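Local atomic coordinates of IWS1 (PDB entry 2XPP), a protein that probably regulates transcription by RNA polymerase II, as a nuclear factor of the IWS1 family carrying a TFIIS N-terminal-type helical domain. Residues E8-L13 with K51-S56; K15-I20 with D46-K51; S56-G61 with K92-H97; E65-L70 with G107-F112. All blocks are in the same frame, centred on the assembly; numbering follows the deposited sequence.

Interaction 1. Residues E8-L13 with K51-S56; sequences EISRSL and KALQES
In this all-helical fold, the long N-terminal helix 5-30 rests against the region where the short helix 54-59 begins, through I9 and S10, which meet L53 and S56. The backbones come close, with the CA atoms of S10 and S56 6.2 Å apart, and serine suits such a place because its side chain is short enough to lie between two helices. S10 OG sits 3.2 Å from CB of S56, a close approach. This is a van der Waals contact, not a hydrogen bond. The hydroxyl spends its polarity within its own helix, on the carbonyl oxygen of V6 one turn back. A chi1 of -62°, which places OG beside the backbone N, turns it that way. One residue earlier the contact becomes purely aliphatic. I9 points its CG2 methyl across the gap, and CD2 of L53 reaches it at 3.7 Å, while CD1 of L53 lies a little farther from the same methyl, at 4.0 Å. The two side chains cross at about a right angle, so the branched end of the leucine straddles a single methyl group. L53 suits this position because its two methyls also allow it to cover V6 and I47, joining helix 5-30 to helix 36-48. No hydrogen bond crosses between 8-13 and 51-56. Cohesion here therefore comes from van der Waals contact of partly covered methyl groups, and the one hydroxyl at the closest approach is made compatible with that setting by its bond to V6.

Interaction 2. Residues K15-I20 with D46-K51; sequences KRMQDI and DILMSK
M17 and L48 meet through the ends of their side chains, with M17 SD 4.2 Å from L48 CD1, although their CA atoms are 10.7 Å apart. Each side chain must therefore span part of a wide gap. In M17, SD is anti to CA (chi2 -172°), which extends the chain, and the last torsion, 84°, turns CE so that it and SD both lie against L48 CD1. A long, flexible thioether suits this distance, and M17 also packs on I44 and I62. The CB of L48 leaves its backbone at an angle to the other helix, yet its extended chi2 brings a methyl nearer. Helices 5-30 and 36-48 form an antiparallel helical hairpin, and these residues lie on its inner side. Nearer the solvent, R16 stretches out fully, with CG opposite the backbone N (chi1 -173°). Its NH1 comes within 4.5 Å of I47 CD1, approaching obliquely, while the guanidinium is held by a salt bridge from NH1 to E43 and a hydrogen bond from NH2 to N40. On the first helix itself, K15 NZ forms a 2.9 Å salt bridge with OD2 of D19 one turn on, which receives it on its syn lone pair.

Interaction 3. Residues S56-G61 with K92-H97; sequences SLLDEG and KTMKIH
A leucine methyl set against a backbone carbonyl is the odd feature here: L58 CD1 lies 3.6 Å from O of K95. That carbonyl belongs to an inverse gamma turn centred on K95, in the irregular connection between helices 81-92 and 98-104, where I96 N makes a weak 3.0 Å bond back to M94 O. A chi1 of -71° sets CG of L58 opposite its carbonyl carbon, and the fork beyond puts CD1 on the K95 oxygen and CD2 4.1 Å from CG1 of I96 and 4.3 Å from the sulfur of M94. L58 and I96 cross at about a right angle. A leucine fits because its forked end can touch three successive residues at once. M94 offers a pliable thioether, I96 a branched aliphatic surface that continues onto L63 and L101, and K95 contributes mainly its backbone. The same K95 oxygen stands 3.7 Å above the ring plane of H97, over its centre. H97 occupies the N-cap position of the helix that follows. Just beyond L58, helix 54-59 ends in a Schellman motif in which G61 N bonds to L58 O and I62 N to L57 O. Its C-prime residue G61 has a phi of 79°, a value glycine adopts readily. Since no hydrogen bond joins 56-61 to 92-97, their contact is one of dispersion and burial. Q54 gives part of the polar hold, its OE1 accepting from K95 N.

Interaction 4. Residues E65-L70 with G107-F112; sequences EIKGWL and GKIVYF
Two helical segments run in broadly the same direction and come nearest where the CA atoms of K67 and I109 are 6.6 Å apart. I109 fills the space between them. Its CG1 stands opposite the backbone N (chi1 -169°), which directs that branch to the L70 carbonyl, and CG2 sits between K67 and the L70 side chain. CG1 lies 3.7 Å from O of L70 and 4.0 Å from its CB, so the isoleucine rests on the last turn of helix 62-70. CG2 touches CG of K67 at 4.0 Å and CB of L70 at 4.1 Å. A beta-branched residue suits the place because its two branches together cover both neighbours. In the helical bundle of the TFIIS N-terminal family, this contact joins helix 62-70 to helix 106-115, with L70 continuing inward onto L87 and L91 of helix 81-92, and V110 facing helix 121-138. The carbonyl of L70 is not left to methyl groups, for it accepts a hydrogen bond from the hydroxyl of Y113. K67 combines two roles. Its aliphatic stem packs against I109, and the extended chain carries NZ to the carbonyl oxygen of S104. The amine of K108 is 6.1 Å from that of K67, a spacing at which the two like charges would probably repel mildly. Aromatic packing from the chain of another protein reaches K67 and I109, so the pair lies at a binding surface.

How the interactions relate
Of the four contacts, interaction 1 lies farthest from the chain's centre and interaction 4 nearest. Interactions 1 and 2, with centres 8 Å apart, share helix 5-30, and L53 CD1 meets I47 CG2 at 3.6 Å between them; along the chain, interaction 2 is nested within interaction 1. Interaction 3 shares S56 with interaction 1, and a 2.7 Å salt bridge from R11 NE to E60 OE1 links the two. Interaction 2 reaches interaction 4 through hydrogen bonds to W69 and E65, with M17 O 2.9 Å from W69 NE1. Interactions 1 and 4, about 20 Å apart between centres, do not touch. Interaction 4 has another protein chain within reach.

Interaction 1. Residues E8-L13 with K51-S56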
loop_
_atom_site.group_PDB
_atom_site.type_symbol
_atom_site.label_atom_id
_atom_site.label_comp_id
_atom_site.label_asym_id
_atom_site.label_seq_id
_atom_site.Cartn_x
_atom_site.Cartn_y
_atom_site.Cartn_z
ATOM N N GLU A 8 14.454 -15.772 -2.314
ATOM C CA GLU A 8 14.465 -15.699 -3.769
ATOM C C GLU A 8 13.046 -15.508 -4.269
ATOM O O GLU A 8 12.788 -14.715 -5.190
ATOM C CB GLU A 8 15.087 -16.949 -4.367
ATOM C CG GLU A 8 16.591 -17.014 -4.169
ATOM C CD GLU A 8 17.206 -18.417 -4.363
ATOM O OE1 GLU A 8 16.526 -19.354 -4.863
ATOM O OE2 GLU A 8 18.397 -18.583 -4.022
ATOM N N ILE A 9 12.114 -16.248 -3.670
ATOM C CA ILE A 9 10.705 -16.098 -4.066
ATOM C C ILE A 9 10.202 -14.681 -3.791
ATOM O O ILE A 9 9.569 -14.059 -4.630
ATOM C CB ILE A 9 9.782 -17.191 -3.426
ATOM C CG1 ILE A 9 10.107 -18.547 -4.035
ATOM C CG2 ILE A 9 8.292 -16.822 -3.707
ATOM C CD1 ILE A 9 9.768 -19.731 -3.181
ATOM N N SER A 10 10.519 -14.155 -2.616
ATOM C CA SER A 10 10.003 -12.856 -2.237
ATOM C C SER A 10 10.629 -11.776 -3.108
ATOM O O SER A 10 9.924 -10.864 -3.569
ATOM C CB SER A 10 10.263 -12.587 -0.755
ATOM O OG SER A 10 9.586 -13.539 0.053
ATOM N N ARG A 11 11.933 -11.878 -3.365
ATOM C CA ARG A 11 12.611 -10.899 -4.234
ATOM C C ARG A 11 12.065 -10.928 -5.663
ATOM O O ARG A 11 11.884 -9.874 -6.270
ATOM C CB ARG A 11 14.122 -11.112 -4.218
ATOM C CG ARG A 11 14.712 -10.692 -2.878
ATOM C CD ARG A 11 16.204 -11.002 -2.672
ATOM N NE ARG A 11 16.551 -10.620 -1.290
ATOM C CZ ARG A 11 17.552 -11.106 -0.563
ATOM N NH1 ARG A 11 18.349 -12.056 -1.052
ATOM N NH2 ARG A 11 17.742 -10.667 0.692
ATOM N N SER A 12 11.785 -12.123 -6.183
ATOM C CA SER A 12 11.121 -12.274 -7.504
ATOM C C SER A 12 9.727 -11.596 -7.594
ATOM O O SER A 12 9.437 -10.870 -8.559
ATOM C CB SER A 12 11.053 -13.762 -7.891
ATOM O OG SER A 12 10.209 -13.961 -9.023
ATOM N N LEU A 13 8.888 -11.835 -6.590
ATOM C CA LEU A 13 7.572 -11.198 -6.534
ATOM C C LEU A 13 7.694 -9.680 -6.450
ATOM O O LEU A 13 6.993 -8.978 -7.170
ATOM C CB LEU A 13 6.745 -11.762 -5.381
ATOM C CG LEU A 13 5.270 -11.343 -5.404
ATOM C CD1 LEU A 13 4.613 -11.783 -6.695
ATOM C CD2 LEU A 13 4.523 -11.929 -4.190
ATOM N N LYS A 51 0.919 -17.173 4.068
ATOM C CA LYS A 51 1.460 -17.025 5.422
ATOM C C LYS A 51 2.931 -17.447 5.485
ATOM O O LYS A 51 3.701 -16.865 6.253
ATOM C CB LYS A 51 0.632 -17.825 6.438
ATOM C CG LYS A 51 -0.826 -17.299 6.597
ATOM C CD LYS A 51 -0.893 -15.817 6.942
ATOM C CE LYS A 51 -2.268 -15.437 7.441
ATOM N NZ LYS A 51 -2.398 -13.961 7.393
ATOM N N ALA A 52 3.328 -18.400 4.650
ATOM C CA ALA A 52 4.717 -18.895 4.695
ATOM C C ALA A 52 5.660 -17.834 4.103
ATOM O O ALA A 52 6.819 -17.737 4.523
ATOM C CB ALA A 52 4.858 -20.168 3.937
ATOM N N LEU A 53 5.163 -17.057 3.149
ATOM C CA LEU A 53 5.995 -16.010 2.510
ATOM C C LEU A 53 5.994 -14.680 3.264
ATOM O O LEU A 53 6.809 -13.772 2.986
ATOM C CB LEU A 53 5.531 -15.730 1.092
ATOM C CG LEU A 53 5.784 -16.712 -0.035
ATOM C CD1 LEU A 53 5.225 -16.060 -1.299
ATOM C CD2 LEU A 53 7.264 -16.985 -0.179
ATOM N N GLN A 54 5.068 -14.540 4.209
ATOM C CA GLN A 54 4.741 -13.201 4.715
ATOM C C GLN A 54 5.906 -12.444 5.321
ATOM O O GLN A 54 6.135 -11.249 5.007
ATOM C CB GLN A 54 3.589 -13.253 5.733
ATOM C CG GLN A 54 3.138 -11.840 6.129
ATOM C CD GLN A 54 1.818 -11.846 6.865
ATOM O OE1 GLN A 54 1.791 -11.599 8.079
ATOM N NE2 GLN A 54 0.709 -12.192 6.145
ATOM N N GLU A 55 6.619 -13.094 6.229
ATOM C CA GLU A 55 7.708 -12.403 6.896
ATOM C C GLU A 55 8.820 -12.020 5.939
ATOM O O GLU A 55 9.394 -10.959 6.087
ATOM C CB GLU A 55 8.301 -13.243 8.004
ATOM C CG GLU A 55 7.512 -13.180 9.307
ATOM C CD GLU A 55 7.323 -11.738 9.824
ATOM O OE1 GLU A 55 8.302 -11.080 10.240
ATOM O OE2 GLU A 55 6.179 -11.277 9.806
ATOM N N SER A 56 9.144 -12.912 5.003
ATOM C CA SER A 56 10.168 -12.624 3.998
ATOM C C SER A 56 9.744 -11.458 3.134
ATOM O O SER A 56 10.545 -10.568 2.844
ATOM C CB SER A 56 10.420 -13.820 3.088
ATOM O OG SER A 56 11.005 -14.874 3.801
#

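Interaction 2. Residues K15-I20 with D46-K51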
loop_
_atom_site.group_PDB
_atom_site.type_symbol
_atom_site.label_atom_id
_atom_site.label_comp_id
_atom_site.label_asym_id
_atom_site.label_seq_id
_atom_site.Cartn_x
_atom_site.Cartn_y
_atom_site.Cartn_z
ATOM N N LYS A 15 10.176 -7.821 -7.584
ATOM C CA LYS A 15 10.593 -7.325 -8.901
ATOM C C LYS A 15 9.426 -7.354 -9.896
ATOM O O LYS A 15 9.272 -6.422 -10.723
ATOM C CB LYS A 15 11.779 -8.151 -9.419
ATOM C CG LYS A 15 12.229 -7.770 -10.846
ATOM C CD LYS A 15 13.379 -8.651 -11.344
ATOM C CE LYS A 15 14.163 -7.993 -12.485
ATOM N NZ LYS A 15 13.295 -7.143 -13.348
ATOM N N ARG A 16 8.595 -8.384 -9.803
ATOM C CA ARG A 16 7.439 -8.466 -10.685
ATOM C C ARG A 16 6.488 -7.280 -10.467
ATOM O O ARG A 16 6.015 -6.649 -11.441
ATOM C CB ARG A 16 6.696 -9.765 -10.468
ATOM C CG ARG A 16 5.589 -9.990 -11.469
ATOM C CD ARG A 16 4.978 -11.376 -11.261
ATOM N NE ARG A 16 3.757 -11.477 -12.048
ATOM C CZ ARG A 16 2.844 -12.426 -11.902
ATOM N NH1 ARG A 16 3.014 -13.401 -10.990
ATOM N NH2 ARG A 16 1.767 -12.402 -12.684
ATOM N N MET A 17 6.244 -6.953 -9.191
ATOM C CA MET A 17 5.343 -5.853 -8.844
ATOM C C MET A 17 5.939 -4.539 -9.285
ATOM O O MET A 17 5.204 -3.695 -9.824
ATOM C CB MET A 17 5.081 -5.809 -7.350
ATOM C CG MET A 17 4.100 -6.878 -6.953
ATOM S SD MET A 17 3.588 -6.704 -5.204
ATOM C CE MET A 17 2.268 -5.486 -5.413
ATOM N N GLN A 18 7.265 -4.390 -9.125
ATOM C CA GLN A 18 7.961 -3.185 -9.575
ATOM C C GLN A 18 7.839 -3.002 -11.083
ATOM O O GLN A 18 7.609 -1.891 -11.560
ATOM C CB GLN A 18 9.464 -3.255 -9.239
ATOM C CG GLN A 18 9.772 -3.023 -7.763
ATOM C CD GLN A 18 11.247 -3.230 -7.448
ATOM O OE1 GLN A 18 12.020 -3.674 -8.318
ATOM N NE2 GLN A 18 11.648 -2.928 -6.214
ATOM N N ASP A 19 8.056 -4.082 -11.817
ATOM C CA ASP A 19 8.063 -3.997 -13.272
ATOM C C ASP A 19 6.667 -3.610 -13.786
ATOM O O ASP A 19 6.539 -2.774 -14.717
ATOM C CB ASP A 19 8.560 -5.311 -13.890
ATOM C CG ASP A 19 10.067 -5.522 -13.673
ATOM O OD1 ASP A 19 10.757 -4.555 -13.279
ATOM O OD2 ASP A 19 10.534 -6.663 -13.889
ATOM N N ILE A 20 5.641 -4.201 -13.181
ATOM C CA ILE A 20 4.260 -3.907 -13.615
ATOM C C ILE A 20 3.929 -2.441 -13.331
ATOM O O ILE A 20 3.314 -1.739 -14.167
ATOM C CB ILE A 20 3.263 -4.840 -12.923
ATOM C CG1 ILE A 20 3.424 -6.265 -13.460
ATOM C CG2 ILE A 20 1.804 -4.293 -13.085
ATOM C CD1 ILE A 20 2.778 -7.339 -12.530
ATOM N N ASP A 46 -3.075 -13.135 -4.369
ATOM C CA ASP A 46 -3.102 -14.492 -3.827
ATOM C C ASP A 46 -1.743 -14.891 -3.257
ATOM O O ASP A 46 -1.680 -15.454 -2.164
ATOM C CB ASP A 46 -3.561 -15.497 -4.876
ATOM C CG ASP A 46 -5.077 -15.471 -5.081
ATOM O OD1 ASP A 46 -5.774 -14.618 -4.470
ATOM O OD2 ASP A 46 -5.570 -16.297 -5.864
ATOM N N ILE A 47 -0.659 -14.594 -3.972
ATOM C CA ILE A 47 0.682 -14.867 -3.456
ATOM C C ILE A 47 1.026 -14.015 -2.227
ATOM O O ILE A 47 1.609 -14.525 -1.262
ATOM C CB ILE A 47 1.763 -14.686 -4.538
ATOM C CG1 ILE A 47 1.460 -15.605 -5.722
ATOM C CG2 ILE A 47 3.167 -14.882 -3.952
ATOM C CD1 ILE A 47 2.246 -15.268 -6.976
ATOM N N LEU A 48 0.672 -12.739 -2.264
ATOM C CA LEU A 48 0.936 -11.838 -1.153
ATOM C C LEU A 48 0.238 -12.284 0.115
ATOM O O LEU A 48 0.629 -11.854 1.217
ATOM C CB LEU A 48 0.493 -10.426 -1.496
ATOM C CG LEU A 48 1.293 -9.689 -2.564
ATOM C CD1 LEU A 48 0.559 -8.393 -2.829
ATOM C CD2 LEU A 48 2.737 -9.414 -2.080
ATOM N N MET A 49 -0.780 -13.128 -0.038
ATOM C CA MET A 49 -1.527 -13.661 1.129
ATOM C C MET A 49 -0.860 -14.874 1.811
ATOM O O MET A 49 -1.348 -15.340 2.840
ATOM C CB MET A 49 -2.967 -14.091 0.733
ATOM C CG MET A 49 -3.833 -13.007 0.110
ATOM S SD MET A 49 -4.611 -12.050 1.382
ATOM C CE MET A 49 -5.888 -11.270 0.461
ATOM N N SER A 50 0.181 -15.435 1.200
ATOM C CA SER A 50 0.820 -16.655 1.704
ATOM C C SER A 50 1.366 -16.406 3.090
ATOM O O SER A 50 2.169 -15.523 3.288
ATOM C CB SER A 50 2.004 -17.066 0.794
ATOM O OG SER A 50 2.770 -18.067 1.441
ATOM N N LYS A 51 0.919 -17.173 4.068
ATOM C CA LYS A 51 1.460 -17.025 5.422
ATOM C C LYS A 51 2.931 -17.447 5.485
ATOM O O LYS A 51 3.701 -16.865 6.253
ATOM C CB LYS A 51 0.632 -17.825 6.438
ATOM C CG LYS A 51 -0.826 -17.299 6.597
ATOM C CD LYS A 51 -0.893 -15.817 6.942
ATOM C CE LYS A 51 -2.268 -15.437 7.441
ATOM N NZ LYS A 51 -2.398 -13.961 7.393
#

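Interaction 3. Residues S56-G61 with K92-H97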
loop_
_atom_site.group_PDB
_atom_site.type_symbol
_atom_site.label_atom_id
_atom_site.label_comp_id
_atom_site.label_asym_id
_atom_site.label_seq_id
_atom_site.Cartn_x
_atom_site.Cartn_y
_atom_site.Cartn_z
ATOM N N SER A 56 9.144 -12.912 5.003
ATOM C CA SER A 56 10.168 -12.624 3.998
ATOM C C SER A 56 9.744 -11.458 3.134
ATOM O O SER A 56 10.545 -10.568 2.844
ATOM C CB SER A 56 10.420 -13.820 3.088
ATOM O OG SER A 56 11.005 -14.874 3.801
ATOM N N LEU A 57 8.467 -11.436 2.722
ATOM C CA LEU A 57 7.950 -10.334 1.934
ATOM C C LEU A 57 8.079 -8.994 2.699
ATOM O O LEU A 57 8.526 -7.985 2.127
ATOM C CB LEU A 57 6.499 -10.614 1.499
ATOM C CG LEU A 57 6.313 -11.682 0.432
ATOM C CD1 LEU A 57 4.838 -12.023 0.376
ATOM C CD2 LEU A 57 6.803 -11.202 -0.934
ATOM N N LEU A 58 7.730 -8.990 3.981
ATOM C CA LEU A 58 7.768 -7.755 4.764
ATOM C C LEU A 58 9.230 -7.328 4.930
ATOM O O LEU A 58 9.552 -6.142 4.773
ATOM C CB LEU A 58 7.113 -7.959 6.128
ATOM C CG LEU A 58 5.594 -8.115 6.088
ATOM C CD1 LEU A 58 5.061 -8.510 7.464
ATOM C CD2 LEU A 58 4.941 -6.761 5.573
ATOM N N ASP A 59 10.104 -8.307 5.207
ATOM C CA ASP A 59 11.549 -8.068 5.382
ATOM C C ASP A 59 12.194 -7.510 4.107
ATOM O O ASP A 59 13.155 -6.712 4.182
ATOM C CB ASP A 59 12.292 -9.347 5.792
ATOM C CG ASP A 59 12.081 -9.723 7.243
ATOM O OD1 ASP A 59 11.479 -8.931 7.996
ATOM O OD2 ASP A 59 12.554 -10.816 7.653
ATOM N N GLU A 60 11.688 -7.938 2.951
ATOM C CA GLU A 60 12.197 -7.482 1.680
ATOM C C GLU A 60 11.534 -6.201 1.183
ATOM O O GLU A 60 11.776 -5.788 0.045
ATOM C CB GLU A 60 12.149 -8.579 0.612
ATOM C CG GLU A 60 13.181 -9.720 0.858
ATOM C CD GLU A 60 14.646 -9.234 1.001
ATOM O OE1 GLU A 60 15.198 -8.647 0.041
ATOM O OE2 GLU A 60 15.258 -9.439 2.076
ATOM N N GLY A 61 10.712 -5.574 2.032
ATOM C CA GLY A 61 10.145 -4.231 1.716
ATOM C C GLY A 61 8.974 -4.258 0.753
ATOM O O GLY A 61 8.718 -3.284 0.029
ATOM N N LYS A 92 -4.618 -6.027 5.287
ATOM C CA LYS A 92 -5.351 -6.333 6.515
ATOM C C LYS A 92 -4.863 -7.653 7.112
ATOM O O LYS A 92 -4.925 -7.870 8.360
ATOM C CB LYS A 92 -6.863 -6.449 6.227
ATOM C CG LYS A 92 -7.677 -6.713 7.418
ATOM C CD LYS A 92 -9.132 -6.550 7.024
ATOM C CE LYS A 92 -10.005 -7.603 7.639
ATOM N NZ LYS A 92 -11.411 -7.353 7.189
ATOM N N THR A 93 -4.377 -8.534 6.238
ATOM C CA THR A 93 -3.977 -9.885 6.640
ATOM C C THR A 93 -2.537 -9.969 7.142
ATOM O O THR A 93 -2.140 -11.019 7.658
ATOM C CB THR A 93 -4.125 -10.954 5.508
ATOM O OG1 THR A 93 -3.113 -10.786 4.514
ATOM C CG2 THR A 93 -5.531 -10.939 4.857
ATOM N N MET A 94 -1.766 -8.908 6.958
ATOM C CA MET A 94 -0.325 -8.936 7.269
ATOM C C MET A 94 0.013 -8.472 8.682
ATOM O O MET A 94 -0.623 -7.532 9.205
ATOM C CB MET A 94 0.418 -8.063 6.241
ATOM C CG MET A 94 0.439 -8.727 4.904
ATOM S SD MET A 94 1.132 -7.586 3.703
ATOM C CE MET A 94 1.735 -8.736 2.490
ATOM N N LYS A 95 1.010 -9.126 9.316
ATOM C CA LYS A 95 1.420 -8.743 10.666
ATOM C C LYS A 95 2.409 -7.561 10.563
ATOM O O LYS A 95 3.616 -7.734 10.713
ATOM C CB LYS A 95 2.051 -9.924 11.421
ATOM C CG LYS A 95 1.041 -11.018 11.705
ATOM C CD LYS A 95 1.578 -12.138 12.574
ATOM C CE LYS A 95 0.535 -13.250 12.717
ATOM N NZ LYS A 95 0.981 -14.436 13.565
ATOM N N ILE A 96 1.831 -6.377 10.374
ATOM C CA ILE A 96 2.558 -5.126 10.106
ATOM C C ILE A 96 2.825 -4.353 11.387
ATOM O O ILE A 96 1.897 -4.069 12.165
ATOM C CB ILE A 96 1.796 -4.316 9.053
ATOM C CG1 ILE A 96 1.875 -5.034 7.686
ATOM C CG2 ILE A 96 2.348 -2.925 8.945
ATOM C CD1 ILE A 96 0.889 -4.460 6.620
ATOM N N HIS A 97 4.084 -4.013 11.611
ATOM C CA HIS A 97 4.471 -3.408 12.861
ATOM C C HIS A 97 5.089 -2.051 12.582
ATOM O O HIS A 97 5.292 -1.671 11.425
ATOM C CB HIS A 97 5.430 -4.323 13.655
ATOM C CG HIS A 97 4.839 -5.671 13.992
ATOM N ND1 HIS A 97 3.521 -5.843 14.370
ATOM C CD2 HIS A 97 5.384 -6.910 13.971
ATOM C CE1 HIS A 97 3.286 -7.127 14.588
ATOM N NE2 HIS A 97 4.401 -7.796 14.357
#

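Interaction 4. Residues E65-L70 with G107-F112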
loop_
_atom_site.group_PDB
_atom_site.type_symbol
_atom_site.label_atom_id
_atom_site.label_comp_id
_atom_site.label_asym_id
_atom_site.label_seq_id
_atom_site.Cartn_x
_atom_site.Cartn_y
_atom_site.Cartn_z
ATOM N N GLU A 65 6.127 -1.728 -2.669
ATOM C CA GLU A 65 5.463 -2.036 -3.962
ATOM C C GLU A 65 3.948 -1.975 -3.789
ATOM O O GLU A 65 3.235 -1.478 -4.673
ATOM C CB GLU A 65 5.850 -3.429 -4.494
ATOM C CG GLU A 65 7.248 -3.380 -5.152
ATOM C CD GLU A 65 8.354 -3.056 -4.164
ATOM O OE1 GLU A 65 8.373 -3.599 -3.023
ATOM O OE2 GLU A 65 9.231 -2.246 -4.517
ATOM N N ILE A 66 3.453 -2.461 -2.641
ATOM C CA ILE A 66 2.004 -2.375 -2.384
ATOM C C ILE A 66 1.565 -0.892 -2.373
ATOM O O ILE A 66 0.573 -0.519 -3.040
ATOM C CB ILE A 66 1.587 -3.106 -1.121
ATOM C CG1 ILE A 66 1.768 -4.622 -1.356
ATOM C CG2 ILE A 66 0.089 -2.817 -0.823
ATOM C CD1 ILE A 66 1.650 -5.438 0.006
ATOM N N LYS A 67 2.313 -0.064 -1.640
ATOM C CA LYS A 67 2.108 1.396 -1.630
ATOM C C LYS A 67 2.094 1.964 -3.058
ATOM O O LYS A 67 1.190 2.709 -3.419
ATOM C CB LYS A 67 3.225 2.067 -0.864
ATOM C CG LYS A 67 3.156 3.620 -0.850
ATOM C CD LYS A 67 4.356 4.169 -0.090
ATOM C CE LYS A 67 4.236 5.647 0.079
ATOM N NZ LYS A 67 5.586 6.140 0.566
ATOM N N GLY A 68 3.121 1.635 -3.836
ATOM C CA GLY A 68 3.193 2.097 -5.250
ATOM C C GLY A 68 1.967 1.753 -6.064
ATOM O O GLY A 68 1.466 2.589 -6.859
ATOM N N TRP A 69 1.525 0.519 -5.960
ATOM C CA TRP A 69 0.310 0.079 -6.679
ATOM C C TRP A 69 -0.958 0.831 -6.235
ATOM O O TRP A 69 -1.920 0.972 -7.033
ATOM C CB TRP A 69 0.099 -1.420 -6.506
ATOM C CG TRP A 69 0.934 -2.327 -7.415
ATOM C CD1 TRP A 69 2.277 -2.266 -7.690
ATOM C CD2 TRP A 69 0.435 -3.477 -8.110
ATOM N NE1 TRP A 69 2.629 -3.298 -8.547
ATOM C CE2 TRP A 69 1.517 -4.054 -8.805
ATOM C CE3 TRP A 69 -0.845 -4.050 -8.236
ATOM C CZ2 TRP A 69 1.367 -5.213 -9.605
ATOM C CZ3 TRP A 69 -0.999 -5.179 -9.027
ATOM C CH2 TRP A 69 0.110 -5.737 -9.708
ATOM N N LEU A 70 -0.994 1.293 -4.990
ATOM C CA LEU A 70 -2.179 2.050 -4.473
ATOM C C LEU A 70 -2.102 3.550 -4.776
ATOM O O LEU A 70 -3.098 4.286 -4.672
ATOM C CB LEU A 70 -2.228 1.872 -2.956
ATOM C CG LEU A 70 -2.652 0.446 -2.493
ATOM C CD1 LEU A 70 -2.459 0.364 -0.964
ATOM C CD2 LEU A 70 -4.140 0.156 -2.849
ATOM N N GLY A 107 1.344 3.641 5.283
ATOM C CA GLY A 107 0.317 4.325 6.033
ATOM C C GLY A 107 -0.182 5.615 5.384
ATOM O O GLY A 107 -1.363 5.966 5.548
ATOM N N LYS A 108 0.699 6.304 4.664
ATOM C CA LYS A 108 0.345 7.610 4.109
ATOM C C LYS A 108 -0.676 7.453 3.000
ATOM O O LYS A 108 -1.609 8.241 2.931
ATOM C CB LYS A 108 1.568 8.373 3.650
ATOM C CG LYS A 108 2.421 8.715 4.867
ATOM C CD LYS A 108 3.745 9.146 4.492
ATOM C CE LYS A 108 4.529 9.533 5.724
ATOM N NZ LYS A 108 5.811 10.024 5.257
ATOM N N ILE A 109 -0.497 6.454 2.143
ATOM C CA ILE A 109 -1.501 6.237 1.062
ATOM C C ILE A 109 -2.793 5.645 1.623
ATOM O O ILE A 109 -3.882 6.049 1.216
ATOM C CB ILE A 109 -0.957 5.429 -0.156
ATOM C CG1 ILE A 109 -1.962 5.476 -1.347
ATOM C CG2 ILE A 109 -0.656 3.937 0.201
ATOM C CD1 ILE A 109 -2.301 6.886 -1.907
ATOM N N VAL A 110 -2.678 4.750 2.607
ATOM C CA VAL A 110 -3.900 4.214 3.221
ATOM C C VAL A 110 -4.666 5.322 3.949
ATOM O O VAL A 110 -5.903 5.364 3.868
ATOM C CB VAL A 110 -3.588 3.021 4.146
ATOM C CG1 VAL A 110 -4.881 2.566 4.906
ATOM C CG2 VAL A 110 -2.951 1.853 3.294
ATOM N N TYR A 111 -3.922 6.223 4.622
ATOM C CA TYR A 111 -4.534 7.356 5.266
ATOM C C TYR A 111 -5.305 8.185 4.223
ATOM O O TYR A 111 -6.462 8.597 4.465
ATOM C CB TYR A 111 -3.527 8.188 6.075
ATOM C CG TYR A 111 -4.259 9.291 6.802
ATOM C CD1 TYR A 111 -4.957 9.025 7.989
ATOM C CD2 TYR A 111 -4.357 10.566 6.231
ATOM C CE1 TYR A 111 -5.679 10.021 8.632
ATOM C CE2 TYR A 111 -5.085 11.572 6.861
ATOM C CZ TYR A 111 -5.727 11.292 8.066
ATOM O OH TYR A 111 -6.432 12.299 8.703
ATOM N N PHE A 112 -4.679 8.405 3.050
ATOM C CA PHE A 112 -5.369 9.163 2.031
ATOM C C PHE A 112 -6.677 8.474 1.592
ATOM O O PHE A 112 -7.714 9.132 1.416
ATOM C CB PHE A 112 -4.460 9.429 0.824
ATOM C CG PHE A 112 -5.192 10.130 -0.293
ATOM C CD1 PHE A 112 -5.664 11.449 -0.129
ATOM C CD2 PHE A 112 -5.454 9.450 -1.451
ATOM C CE1 PHE A 112 -6.388 12.091 -1.180
ATOM C CE2 PHE A 112 -6.175 10.062 -2.489
ATOM C CZ PHE A 112 -6.642 11.358 -2.348
#